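Local coordinates for cyclic nucleotide-binding protein (Brucella abortus biovar 1, PDB 5D1I) that is of unknown function but has a cyclic nucleotide-binding domain and may act as a DNA-binding transcription factor, at residues A39-L50 with A105-I116; F51-Y61 with A94-A105. One frame throughout, in Å; residues are numbered along the deposited sequence.

Contact 1: A39-L50 with A105-I116; sequences AERLVLRAGREL and AVADVETEVIRI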
loop_
_atom_site.group_PDB
_atom_site.type_symbol
_atom_site.label_atom_id
_atom_site.label_comp_id
_atom_site.label_asym_id
_atom_site.label_seq_id
_atom_site.Cartn_x
_atom_site.Cartn_y
_atom_site.Cartn_z
ATOM N N ALA A 39 11.950 -9.275 -7.274
ATOM C CA ALA A 39 10.972 -9.945 -6.433
ATOM C C ALA A 39 11.028 -11.460 -6.579
ATOM O O ALA A 39 11.438 -11.976 -7.615
ATOM C CB ALA A 39 9.592 -9.447 -6.766
ATOM N N GLU A 40 10.613 -12.165 -5.532
ATOM C CA GLU A 40 10.478 -13.617 -5.587
ATOM C C GLU A 40 9.002 -14.004 -5.616
ATOM O O GLU A 40 8.208 -13.511 -4.813
ATOM C CB GLU A 40 11.179 -14.271 -4.392
ATOM C CG GLU A 40 11.215 -15.791 -4.437
ATOM C CD GLU A 40 11.727 -16.406 -3.147
ATOM O OE1 GLU A 40 12.143 -17.586 -3.172
ATOM O OE2 GLU A 40 11.709 -15.718 -2.104
ATOM N N ARG A 41 8.637 -14.880 -6.548
ATOM C CA ARG A 41 7.265 -15.365 -6.661
ATOM C C ARG A 41 7.065 -16.637 -5.850
ATOM O O ARG A 41 7.832 -17.588 -5.983
ATOM C CB ARG A 41 6.907 -15.631 -8.125
ATOM C CG ARG A 41 6.616 -14.391 -8.948
ATOM C CD ARG A 41 5.151 -14.007 -8.850
ATOM N NE ARG A 41 4.698 -13.278 -10.031
ATOM C CZ ARG A 41 3.429 -12.976 -10.275
ATOM N NH1 ARG A 41 2.485 -13.345 -9.421
ATOM N NH2 ARG A 41 3.096 -12.317 -11.375
ATOM N N LEU A 42 6.030 -16.661 -5.018
ATOM C CA LEU A 42 5.740 -17.837 -4.206
ATOM C C LEU A 42 4.311 -18.312 -4.408
ATOM O O LEU A 42 3.378 -17.513 -4.399
ATOM C CB LEU A 42 5.974 -17.540 -2.724
ATOM C CG LEU A 42 7.412 -17.286 -2.276
ATOM C CD1 LEU A 42 7.453 -16.928 -0.798
ATOM C CD2 LEU A 42 8.270 -18.508 -2.559
ATOM N N VAL A 43 4.142 -19.616 -4.588
ATOM C CA VAL A 43 2.808 -20.195 -4.644
ATOM C C VAL A 43 2.497 -20.875 -3.317
ATOM O O VAL A 43 3.183 -21.813 -2.912
ATOM C CB VAL A 43 2.667 -21.201 -5.795
ATOM C CG1 VAL A 43 1.326 -21.907 -5.715
ATOM C CG2 VAL A 43 2.816 -20.491 -7.131
ATOM N N LEU A 44 1.464 -20.383 -2.641
ATOM C CA LEU A 44 1.090 -20.884 -1.326
ATOM C C LEU A 44 -0.113 -21.804 -1.420
ATOM O O LEU A 44 -1.176 -21.395 -1.886
ATOM C CB LEU A 44 0.774 -19.726 -0.375
ATOM C CG LEU A 44 1.768 -18.565 -0.323
ATOM C CD1 LEU A 44 1.246 -17.462 0.578
ATOM C CD2 LEU A 44 3.135 -19.040 0.144
ATOM N N ARG A 45 0.051 -23.045 -0.977
ATOM C CA ARG A 45 -1.073 -23.967 -0.918
ATOM C C ARG A 45 -2.055 -23.527 0.161
ATOM O O ARG A 45 -1.690 -22.805 1.086
ATOM C CB ARG A 45 -0.592 -25.395 -0.648
ATOM C CG ARG A 45 0.321 -25.954 -1.730
ATOM C CD ARG A 45 0.772 -27.374 -1.413
ATOM N NE ARG A 45 1.727 -27.875 -2.399
ATOM C CZ ARG A 45 1.385 -28.504 -3.519
ATOM N NH1 ARG A 45 0.107 -28.714 -3.804
ATOM N NH2 ARG A 45 2.323 -28.923 -4.359
ATOM N N ALA A 46 -3.304 -23.955 0.035
ATOM C CA ALA A 46 -4.305 -23.687 1.060
ATOM C C ALA A 46 -3.843 -24.240 2.404
ATOM O O ALA A 46 -3.364 -25.371 2.492
ATOM C CB ALA A 46 -5.647 -24.289 0.667
ATOM N N GLY A 47 -3.967 -23.428 3.447
ATOM C CA GLY A 47 -3.563 -23.849 4.774
ATOM C C GLY A 47 -2.117 -23.535 5.110
ATOM O O GLY A 47 -1.700 -23.705 6.254
ATOM N N ARG A 48 -1.342 -23.077 4.130
ATOM C CA ARG A 48 0.047 -22.718 4.405
ATOM C C ARG A 48 0.158 -21.397 5.149
ATOM O O ARG A 48 -0.488 -20.406 4.800
ATOM C CB ARG A 48 0.877 -22.628 3.125
ATOM C CG ARG A 48 2.287 -22.113 3.406
ATOM C CD ARG A 48 3.165 -22.063 2.184
ATOM N NE ARG A 48 4.535 -21.697 2.525
ATOM C CZ ARG A 48 5.544 -21.698 1.661
ATOM N NH1 ARG A 48 5.335 -22.049 0.401
ATOM N NH2 ARG A 48 6.760 -21.351 2.056
ATOM N N GLU A 49 0.996 -21.384 6.175
ATOM C CA GLU A 49 1.293 -20.144 6.865
ATOM C C GLU A 49 2.543 -19.512 6.301
ATOM O O GLU A 49 3.555 -20.180 6.076
ATOM C CB GLU A 49 1.447 -20.381 8.355
ATOM C CG GLU A 49 0.157 -20.780 9.017
ATOM C CD GLU A 49 0.294 -20.872 10.509
ATOM O OE1 GLU A 49 0.575 -19.835 11.147
ATOM O OE2 GLU A 49 0.122 -21.984 11.040
ATOM N N LEU A 50 2.450 -18.211 6.064
ATOM C CA LEU A 50 3.547 -17.426 5.533
ATOM C C LEU A 50 4.571 -17.157 6.629
ATOM O O LEU A 50 5.778 -17.239 6.407
ATOM C CB LEU A 50 3.008 -16.116 4.959
ATOM C CG LEU A 50 3.675 -15.531 3.719
ATOM C CD1 LEU A 50 4.074 -16.634 2.755
ATOM C CD2 LEU A 50 2.721 -14.552 3.061
ATOM N N ALA A 105 -0.708 -15.166 9.526
ATOM C CA ALA A 105 -1.282 -15.147 8.185
ATOM C C ALA A 105 -1.281 -16.547 7.597
ATOM O O ALA A 105 -0.252 -17.216 7.589
ATOM C CB ALA A 105 -0.512 -14.199 7.287
ATOM N N VAL A 106 -2.436 -16.984 7.106
ATOM C CA VAL A 106 -2.562 -18.296 6.484
ATOM C C VAL A 106 -3.342 -18.181 5.178
ATOM O O VAL A 106 -4.317 -17.435 5.089
ATOM C CB VAL A 106 -3.256 -19.306 7.434
ATOM C CG1 VAL A 106 -4.652 -18.827 7.805
ATOM C CG2 VAL A 106 -3.310 -20.697 6.811
ATOM N N ALA A 107 -2.893 -18.902 4.155
ATOM C CA ALA A 107 -3.602 -18.936 2.884
ATOM C C ALA A 107 -4.889 -19.737 3.017
ATOM O O ALA A 107 -4.855 -20.904 3.402
ATOM C CB ALA A 107 -2.719 -19.531 1.796
ATOM N N ASP A 108 -6.017 -19.107 2.703
ATOM C CA ASP A 108 -7.310 -19.789 2.711
ATOM C C ASP A 108 -7.438 -20.704 1.507
ATOM O O ASP A 108 -7.955 -21.814 1.601
ATOM C CB ASP A 108 -8.459 -18.782 2.713
ATOM C CG ASP A 108 -8.415 -17.852 3.905
ATOM O OD1 ASP A 108 -7.873 -18.254 4.953
ATOM O OD2 ASP A 108 -8.923 -16.718 3.797
ATOM N N VAL A 109 -6.983 -20.211 0.364
ATOM C CA VAL A 109 -6.983 -20.975 -0.875
ATOM C C VAL A 109 -5.599 -20.857 -1.490
ATOM O O VAL A 109 -4.755 -20.126 -0.962
ATOM C CB VAL A 109 -8.045 -20.465 -1.861
ATOM C CG1 VAL A 109 -9.440 -20.636 -1.279
ATOM C CG2 VAL A 109 -7.782 -19.007 -2.205
ATOM N N GLU A 110 -5.356 -21.566 -2.591
ATOM C CA GLU A 110 -4.079 -21.428 -3.283
ATOM C C GLU A 110 -3.857 -19.961 -3.615
ATOM O O GLU A 110 -4.699 -19.327 -4.246
ATOM C CB GLU A 110 -4.017 -22.273 -4.551
ATOM C CG GLU A 110 -2.680 -22.143 -5.264
ATOM C CD GLU A 110 -2.578 -23.018 -6.490
ATOM O OE1 GLU A 110 -2.218 -24.202 -6.340
ATOM O OE2 GLU A 110 -2.854 -22.520 -7.601
ATOM N N THR A 111 -2.730 -19.428 -3.161
ATOM C CA THR A 111 -2.482 -17.992 -3.199
ATOM C C THR A 111 -1.089 -17.698 -3.737
ATOM O O THR A 111 -0.113 -18.344 -3.352
ATOM C CB THR A 111 -2.642 -17.372 -1.793
ATOM O OG1 THR A 111 -3.991 -17.554 -1.350
ATOM C CG2 THR A 111 -2.311 -15.882 -1.794
ATOM N N GLU A 112 -1.006 -16.728 -4.639
ATOM C CA GLU A 112 0.270 -16.341 -5.211
ATOM C C GLU A 112 0.679 -14.976 -4.702
ATOM O O GLU A 112 -0.085 -14.013 -4.790
ATOM C CB GLU A 112 0.206 -16.342 -6.738
ATOM C CG GLU A 112 1.459 -15.798 -7.388
ATOM C CD GLU A 112 1.671 -16.340 -8.784
ATOM O OE1 GLU A 112 2.290 -15.631 -9.604
ATOM O OE2 GLU A 112 1.231 -17.477 -9.058
ATOM N N VAL A 113 1.886 -14.901 -4.155
ATOM C CA VAL A 113 2.383 -13.658 -3.590
ATOM C C VAL A 113 3.721 -13.262 -4.198
ATOM O O VAL A 113 4.478 -14.102 -4.685
ATOM C CB VAL A 113 2.544 -13.749 -2.057
ATOM C CG1 VAL A 113 1.197 -13.987 -1.384
ATOM C CG2 VAL A 113 3.537 -14.841 -1.686
ATOM N N ILE A 114 3.992 -11.966 -4.167
ATOM C CA ILE A 114 5.279 -11.419 -4.552
ATOM C C ILE A 114 6.054 -11.087 -3.284
ATOM O O ILE A 114 5.568 -10.328 -2.449
ATOM C CB ILE A 114 5.110 -10.155 -5.414
ATOM C CG1 ILE A 114 4.632 -10.526 -6.817
ATOM C CG2 ILE A 114 6.400 -9.370 -5.470
ATOM C CD1 ILE A 114 4.224 -9.333 -7.652
ATOM N N ARG A 115 7.241 -11.666 -3.121
ATOM C CA ARG A 115 8.044 -11.385 -1.937
ATOM C C ARG A 115 9.137 -10.369 -2.230
ATOM O O ARG A 115 9.979 -10.581 -3.101
ATOM C CB ARG A 115 8.673 -12.660 -1.379
ATOM C CG ARG A 115 9.401 -12.444 -0.060
ATOM C CD ARG A 115 10.186 -13.683 0.368
ATOM N NE ARG A 115 11.422 -13.831 -0.390
ATOM C CZ ARG A 115 12.608 -13.391 0.022
ATOM N NH1 ARG A 115 12.723 -12.785 1.197
ATOM N NH2 ARG A 115 13.682 -13.563 -0.737
ATOM N N ILE A 116 9.119 -9.267 -1.493
ATOM C CA ILE A 116 10.128 -8.232 -1.642
ATOM C C ILE A 116 11.036 -8.246 -0.432
ATOM O O ILE A 116 10.600 -7.938 0.675
ATOM C CB ILE A 116 9.506 -6.828 -1.784
ATOM C CG1 ILE A 116 8.439 -6.810 -2.875
ATOM C CG2 ILE A 116 10.592 -5.794 -2.073
ATOM C CD1 ILE A 116 8.994 -6.973 -4.258
#
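Strand 40-44 runs antiparallel to strand 111-116, with axes 4.7 Å apart at closest and directions differing by 157°; Glu40, Leu42 and Leu44 form hydrogen-bonded pairs with Arg115, Val113 and Thr111. The pairing is part of the beta barrel of a cyclic nucleotide-binding domain. It resumes within the type II turn from Arg45 to Arg48, where Gly47 N reaches Ala107 O at 2.7 Å. Ala107 N returns a bond to Arg48 O. The chain then corners at Leu50, whose N makes a longer bond to Ala105 O. The two segments thus stay together from one sheet to the other.

Leu42, Leu44 and Val113 share a face. Leu42 CB meets Val113 CG2 at 3.8 Å. The side chain of Leu44 crosses that of Val113 at about a right angle and touches Val113 CG1 with CD1. Leu44 CB also lies 4.1 Å from Ala107 CB, so this leucine joins both parts of the pairing.

A salt bridge closes the Arg115 end of this face. Glu40 reaches across extended, while Arg115 bends at chi3 (77°). Arg115 NE lies 2.6 Å from Glu40 OE2 and meets it nearly head-on to the C-O bond. Arg115 NH2 adds a weak bond to the same oxygen. The carboxylate and guanidinium planes stand 77° apart, so the two groups do not pair side by side in one plane. Arg115 also packs on Cys59 and Tyr61.

The other face carries Arg41, Val43, Glu112 and Ile114. Arg41 and Glu112 form a salt bridge, but their nearest charged atoms are modelled too close, so its detail is doubtful. Arg41 NH2 has a second partner in Asp14. Ile114 CG1 lies over one face of the Arg41 guanidinium. At the strand end, Ala39 CB fits tightly against Ile114 CG2, at 3.4 Å.

Contact 2: F51-Y61 with A94-A105; sequences FREGQSADCAY and ALIAQTTRLTGA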
loop_
_atom_site.group_PDB
_atom_site.type_symbol
_atom_site.label_atom_id
_atom_site.label_comp_id
_atom_site.label_asym_id
_atom_site.label_seq_id
_atom_site.Cartn_x
_atom_site.Cartn_y
_atom_site.Cartn_z
ATOM N N PHE A 51 4.070 -16.846 7.817
ATOM C CA PHE A 51 4.918 -16.487 8.945
ATOM C C PHE A 51 4.152 -16.584 10.257
ATOM O O PHE A 51 2.923 -16.632 10.262
ATOM C CB PHE A 51 5.465 -15.069 8.768
ATOM C CG PHE A 51 4.418 -14.056 8.388
ATOM C CD1 PHE A 51 3.468 -13.633 9.305
ATOM C CD2 PHE A 51 4.391 -13.518 7.114
ATOM C CE1 PHE A 51 2.518 -12.702 8.958
ATOM C CE2 PHE A 51 3.439 -12.588 6.763
ATOM C CZ PHE A 51 2.502 -12.179 7.682
ATOM N N ARG A 52 4.880 -16.588 11.369
ATOM C CA ARG A 52 4.243 -16.597 12.678
ATOM C C ARG A 52 4.173 -15.185 13.246
ATOM O O ARG A 52 5.078 -14.381 13.044
ATOM C CB ARG A 52 4.993 -17.527 13.637
ATOM C CG ARG A 52 4.387 -17.615 15.032
ATOM C CD ARG A 52 4.296 -19.059 15.512
ATOM N NE ARG A 52 3.640 -19.167 16.813
ATOM C CZ ARG A 52 4.193 -19.719 17.891
ATOM N NH1 ARG A 52 5.416 -20.230 17.829
ATOM N NH2 ARG A 52 3.517 -19.772 19.032
ATOM N N GLU A 53 3.078 -14.887 13.935
ATOM C CA GLU A 53 2.926 -13.635 14.661
ATOM C C GLU A 53 4.097 -13.417 15.619
ATOM O O GLU A 53 4.459 -14.315 16.377
ATOM C CB GLU A 53 1.604 -13.647 15.426
ATOM C CG GLU A 53 1.260 -12.366 16.151
ATOM C CD GLU A 53 -0.120 -12.428 16.774
ATOM O OE1 GLU A 53 -0.922 -11.497 16.555
ATOM O OE2 GLU A 53 -0.408 -13.418 17.478
ATOM N N GLY A 54 4.698 -12.232 15.572
ATOM C CA GLY A 54 5.808 -11.909 16.455
ATOM C C GLY A 54 7.164 -12.323 15.913
ATOM O O GLY A 54 8.195 -12.027 16.512
ATOM N N GLN A 55 7.164 -13.007 14.777
ATOM C CA GLN A 55 8.403 -13.449 14.147
ATOM C C GLN A 55 9.138 -12.258 13.544
ATOM O O GLN A 55 8.509 -11.304 13.085
ATOM C CB GLN A 55 8.101 -14.500 13.075
ATOM C CG GLN A 55 9.298 -15.074 12.345
ATOM C CD GLN A 55 8.880 -16.075 11.283
ATOM O OE1 GLN A 55 7.739 -16.536 11.268
ATOM N NE2 GLN A 55 9.799 -16.408 10.383
ATOM N N SER A 56 10.466 -12.305 13.555
ATOM C CA SER A 56 11.256 -11.240 12.951
ATOM C C SER A 56 10.944 -11.152 11.458
ATOM O O SER A 56 10.769 -12.172 10.790
ATOM C CB SER A 56 12.749 -11.473 13.181
ATOM O OG SER A 56 13.486 -10.296 12.905
ATOM N N ALA A 57 10.860 -9.930 10.944
ATOM C CA ALA A 57 10.417 -9.708 9.570
ATOM C C ALA A 57 11.445 -8.927 8.757
ATOM O O ALA A 57 11.849 -7.834 9.147
ATOM C CB ALA A 57 9.090 -8.981 9.568
ATOM N N ASP A 58 11.857 -9.487 7.622
ATOM C CA ASP A 58 12.861 -8.847 6.774
ATOM C C ASP A 58 12.382 -8.714 5.334
ATOM O O ASP A 58 13.171 -8.449 4.425
ATOM C CB ASP A 58 14.181 -9.625 6.814
ATOM C CG ASP A 58 14.038 -11.065 6.339
ATOM O OD1 ASP A 58 12.955 -11.444 5.842
ATOM O OD2 ASP A 58 15.024 -11.824 6.454
ATOM N N CYS A 59 11.086 -8.910 5.125
ATOM C CA CYS A 59 10.539 -8.859 3.778
ATOM C C CYS A 59 9.051 -8.595 3.802
ATOM O O CYS A 59 8.385 -8.824 4.812
ATOM C CB CYS A 59 10.819 -10.164 3.033
ATOM S SG CYS A 59 9.932 -11.589 3.703
ATOM N N ALA A 60 8.536 -8.122 2.673
ATOM C CA ALA A 60 7.117 -7.872 2.512
ATOM C C ALA A 60 6.541 -8.804 1.463
ATOM O O ALA A 60 7.233 -9.212 0.529
ATOM C CB ALA A 60 6.866 -6.417 2.128
ATOM N N TYR A 61 5.270 -9.142 1.632
ATOM C CA TYR A 61 4.557 -9.979 0.680
ATOM C C TYR A 61 3.402 -9.198 0.083
ATOM O O TYR A 61 2.624 -8.585 0.809
ATOM C CB TYR A 61 4.025 -11.247 1.353
ATOM C CG TYR A 61 5.087 -12.133 1.962
ATOM C CD1 TYR A 61 5.694 -13.134 1.214
ATOM C CD2 TYR A 61 5.472 -11.982 3.290
ATOM C CE1 TYR A 61 6.661 -13.949 1.761
ATOM C CE2 TYR A 61 6.441 -12.799 3.847
ATOM C CZ TYR A 61 7.032 -13.779 3.077
ATOM O OH TYR A 61 7.994 -14.601 3.618
ATOM N N ALA A 94 8.571 -3.612 7.312
ATOM C CA ALA A 94 9.805 -4.376 7.472
ATOM C C ALA A 94 10.879 -3.895 6.504
ATOM O O ALA A 94 12.065 -4.080 6.748
ATOM C CB ALA A 94 9.547 -5.859 7.277
ATOM N N LEU A 95 10.452 -3.265 5.413
ATOM C CA LEU A 95 11.371 -2.807 4.376
ATOM C C LEU A 95 12.149 -1.571 4.803
ATOM O O LEU A 95 13.201 -1.268 4.236
ATOM C CB LEU A 95 10.609 -2.505 3.081
ATOM C CG LEU A 95 9.900 -3.670 2.387
ATOM C CD1 LEU A 95 9.205 -3.188 1.125
ATOM C CD2 LEU A 95 10.873 -4.786 2.067
ATOM N N ILE A 96 11.635 -0.851 5.799
ATOM C CA ILE A 96 12.234 0.426 6.183
ATOM C C ILE A 96 12.501 0.569 7.677
ATOM O O ILE A 96 12.989 1.606 8.119
ATOM C CB ILE A 96 11.345 1.606 5.747
ATOM C CG1 ILE A 96 9.989 1.544 6.449
ATOM C CG2 ILE A 96 11.170 1.612 4.232
ATOM C CD1 ILE A 96 9.100 2.737 6.168
ATOM N N ALA A 97 12.179 -0.461 8.455
ATOM C CA ALA A 97 12.381 -0.398 9.899
ATOM C C ALA A 97 12.517 -1.786 10.503
ATOM O O ALA A 97 12.132 -2.777 9.888
ATOM C CB ALA A 97 11.237 0.353 10.559
ATOM N N GLN A 98 13.078 -1.860 11.704
ATOM C CA GLN A 98 13.187 -3.141 12.389
ATOM C C GLN A 98 11.815 -3.502 12.945
ATOM O O GLN A 98 11.265 -2.781 13.775
ATOM C CB GLN A 98 14.243 -3.087 13.497
ATOM C CG GLN A 98 14.651 -4.460 14.010
ATOM C CD GLN A 98 16.154 -4.632 14.120
ATOM O OE1 GLN A 98 16.688 -4.793 15.218
ATOM N NE2 GLN A 98 16.844 -4.614 12.981
ATOM N N THR A 99 11.238 -4.595 12.453
ATOM C CA THR A 99 9.867 -4.943 12.816
ATOM C C THR A 99 9.683 -6.435 13.061
ATOM O O THR A 99 10.554 -7.245 12.760
ATOM C CB THR A 99 8.846 -4.532 11.726
ATOM O OG1 THR A 99 9.018 -5.365 10.575
ATOM C CG2 THR A 99 8.995 -3.066 11.322
ATOM N N THR A 100 8.526 -6.779 13.615
ATOM C CA THR A 100 8.110 -8.168 13.751
ATOM C C THR A 100 6.720 -8.295 13.149
ATOM O O THR A 100 6.004 -7.303 13.033
ATOM C CB THR A 100 8.085 -8.629 15.214
ATOM O OG1 THR A 100 7.271 -7.732 15.978
ATOM C CG2 THR A 100 9.490 -8.656 15.798
ATOM N N ARG A 101 6.345 -9.508 12.761
ATOM C CA ARG A 101 5.037 -9.751 12.164
ATOM C C ARG A 101 3.910 -9.393 13.127
ATOM O O ARG A 101 3.777 -9.996 14.193
ATOM C CB ARG A 101 4.922 -11.214 11.731
ATOM C CG ARG A 101 6.021 -11.653 10.772
ATOM C CD ARG A 101 5.919 -10.931 9.424
ATOM N NE ARG A 101 6.985 -11.346 8.515
ATOM C CZ ARG A 101 7.199 -10.825 7.311
ATOM N NH1 ARG A 101 6.420 -9.858 6.854
ATOM N NH2 ARG A 101 8.201 -11.271 6.563
ATOM N N LEU A 102 3.104 -8.404 12.748
ATOM C CA LEU A 102 2.031 -7.911 13.606
ATOM C C LEU A 102 0.908 -8.924 13.795
ATOM O O LEU A 102 0.214 -8.915 14.814
ATOM C CB LEU A 102 1.455 -6.614 13.040
ATOM C CG LEU A 102 2.373 -5.392 13.099
ATOM C CD1 LEU A 102 1.689 -4.185 12.470
ATOM C CD2 LEU A 102 2.774 -5.097 14.534
ATOM N N THR A 103 0.713 -9.784 12.803
ATOM C CA THR A 103 -0.332 -10.802 12.872
ATOM C C THR A 103 0.180 -12.139 12.363
ATOM O O THR A 103 1.281 -12.227 11.823
ATOM C CB THR A 103 -1.560 -10.428 12.024
ATOM O OG1 THR A 103 -1.284 -10.732 10.652
ATOM C CG2 THR A 103 -1.893 -8.943 12.153
ATOM N N GLY A 104 -0.630 -13.177 12.528
ATOM C CA GLY A 104 -0.403 -14.416 11.811
ATOM C C GLY A 104 -1.034 -14.262 10.440
ATOM O O GLY A 104 -1.798 -13.323 10.210
ATOM N N ALA A 105 -0.708 -15.166 9.526
ATOM C CA ALA A 105 -1.282 -15.147 8.185
ATOM C C ALA A 105 -1.281 -16.547 7.597
ATOM O O ALA A 105 -0.252 -17.216 7.589
ATOM C CB ALA A 105 -0.512 -14.199 7.287
HETATM O O HOH W 1 0.519 -9.386 17.379
HETATM O O HOH W 2 13.462 -7.828 13.855
HETATM O O HOH W 3 9.070 -13.240 9.398
HETATM O O HOH W 4 13.327 -6.409 11.186
#
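The carbonyl oxygen of Cys59 accepts two weak bonds from Arg101, whose NH1 and NH2 each lie 3.0 Å from Cys59 O. Residues 94-105 probably form most of the phosphate-binding cassette known from cyclic nucleotide-binding domains. By sequence Arg101 probably corresponds to the arginine that holds the cyclic phosphate in relatives. Here its guanidinium is sandwiched between two side chains. One face lies nearly flat on the Phe51 ring, with the planes 7° apart, in an off-centre cation-pi stack. Ala57 CB covers the opposite face, 3.3 Å from Arg101 NE. A bend at chi2 (-66°) lays the arginine chain over the ring. Its CD sits above the ring centre as a CH-pi contact. Water 3 accepts a bond from NE.

The backbone of Arg101 is gripped as well. Gly54 N bonds to a lone pair of Arg101 O at 2.8 Å, and Arg101 N bonds to Gln55 O. Glu53 and Gln55 flank Gly54 in a type II turn. Glu53 OE1 bonds to His72 and, through water 1, to Leu102 O. At the Phe51 ring edge, Thr103 O lies in plane, 3.2 Å from Phe51 CE1.

From the N terminus, the chain leaves helix 29-38 and enters contact 1 along strand 40-44. It turns the corner at Leu50 and runs straight into contact 2 with 51-61. Strands 68-74 and 77-84 follow before 94-105 returns to close contact 2. The chain continues through Ala105, which both contacts share, and 105-116 closes contact 1. Contact 2 is therefore nested inside the loop closed by contact 1. Their centres lie about 15 Å apart. Strand 104-107 serves both. Strands 56-63 and 111-117 are neighbours in one sheet, where Ile116 N probably bonds to Ala60 O. Leu50 CD2 packs on Tyr61 CG at the corner between the two sheets.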